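PDB 1YSP: HTH-type transcriptional regulator KdgR from Escherichia coli, which represses transcription of the genes for uptake and breakdown of 2-keto-3-deoxygluconate and of the Entner-Doudoroff aldolase gene, this chain being its C-terminal domain. Local coordinates for residues L103-V106 with R107-G110. Residues are numbered along the deposited sequence; the frame is centred on the assembly and turned at random.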
# COMPACT_ATOMS: atom_id res chain seq x y z
N LEU A 103 -11.51 0.54 4.76
CA LEU A 103 -11.28 1.21 3.47
C LEU A 103 -11.82 2.65 3.46
O LEU A 103 -11.23 3.54 2.81
CB LEU A 103 -11.85 0.38 2.34
CG LEU A 103 -11.24 -1.02 2.16
CD1 LEU A 103 -11.87 -1.55 0.88
CD2 LEU A 103 -9.73 -1.03 2.05
N ASP A 104 -12.93 2.87 4.17
CA ASP A 104 -13.47 4.23 4.35
C ASP A 104 -12.42 5.13 5.01
O ASP A 104 -12.18 6.27 4.55
CB ASP A 104 -14.73 4.25 5.23
CG ASP A 104 -15.96 3.66 4.57
OD1 ASP A 104 -16.02 3.51 3.35
OD2 ASP A 104 -16.88 3.31 5.35
N GLN A 105 -11.82 4.64 6.09
CA GLN A 105 -10.81 5.42 6.81
C GLN A 105 -9.57 5.64 5.92
O GLN A 105 -8.98 6.75 5.92
CB GLN A 105 -10.41 4.74 8.10
CG GLN A 105 -9.30 5.39 8.86
CD GLN A 105 -9.74 6.70 9.48
OE1 GLN A 105 -10.95 6.93 9.65
NE2 GLN A 105 -8.78 7.58 9.80
N VAL A 106 -9.17 4.61 5.18
CA VAL A 106 -8.01 4.75 4.27
C VAL A 106 -8.26 5.92 3.27
O VAL A 106 -7.42 6.81 3.12
CB VAL A 106 -7.71 3.39 3.53
CG1 VAL A 106 -6.65 3.57 2.40
CG2 VAL A 106 -7.20 2.34 4.53
N ARG A 107 -9.40 5.89 2.59
CA ARG A 107 -9.76 6.97 1.65
C ARG A 107 -9.76 8.34 2.35
O ARG A 107 -9.13 9.32 1.85
CB ARG A 107 -11.07 6.65 0.90
CG ARG A 107 -11.20 7.35 -0.47
CD ARG A 107 -12.58 7.11 -1.14
NE ARG A 107 -12.89 8.24 -2.03
CZ ARG A 107 -13.09 8.17 -3.35
NH1 ARG A 107 -13.08 7.01 -4.00
NH2 ARG A 107 -13.34 9.29 -4.03
N GLU A 108 -10.38 8.40 3.52
CA GLU A 108 -10.50 9.63 4.30
C GLU A 108 -9.12 10.22 4.67
O GLU A 108 -8.93 11.43 4.55
CB GLU A 108 -11.32 9.34 5.55
CG GLU A 108 -11.67 10.50 6.40
CD GLU A 108 -12.32 10.00 7.66
OE1 GLU A 108 -11.63 10.01 8.70
OE2 GLU A 108 -13.47 9.52 7.57
N GLN A 109 -8.18 9.38 5.10
CA GLN A 109 -6.88 9.86 5.59
C GLN A 109 -5.79 9.94 4.52
O GLN A 109 -4.77 10.58 4.75
CB GLN A 109 -6.41 9.02 6.79
CG GLN A 109 -5.99 7.58 6.39
CD GLN A 109 -5.85 6.67 7.61
OE1 GLN A 109 -6.16 7.06 8.73
NE2 GLN A 109 -5.35 5.47 7.39
N GLY A 110 -6.00 9.29 3.37
CA GLY A 110 -5.07 9.33 2.25
C GLY A 110 -3.93 8.33 2.28
O GLY A 110 -3.02 8.40 1.44
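Val106 O takes two backbone N-H groups at the end of helix 96-109: Gly110 N lies 2.9 Å from Val106 O, and Gln109 N makes a weak second bond to it. The main bond of Gln109 N goes to Gln105 O at 2.9 Å, four residues back. Over this last turn the two glutamines also join by their side chains, Gln105, its chain bent, giving a hydrogen from NE2 to Gln109 OE1 at 2.9 Å. The acceptor lies nearly in the amide plane of Gln105, but the donor stands 47° above the carbonyl plane of Gln109, and the two amide planes are nearly perpendicular. Gln109 reaches the bond with its CG set between its own backbone N and carbonyl carbon (chi1 70°), which brings CG to 3.1 Å from Gln105 O. Its NE2 is used as well, bonding to Tyr111 O just past the helix, so both ends of this amide are engaged, a double role that suits glutamine.

On the buried face, Leu103 and Val106 supply branched hydrocarbon side chains that pack on helix 62-69, Leu103 also meeting Val76 of helix 73-80. Exposed Asp104 pairs with Arg73 by a salt bridge, while exposed Arg107 touches Trp70 with its side chain. Gly110 ends the helix with positive phi (85°), a conformation glycine adopts easily, and the chain passes on to strand 112-115, outermost in the antiparallel sheet within this chain: a glycine-terminated helix C-terminus in the GAF-like effector domain of an IclR-family regulator.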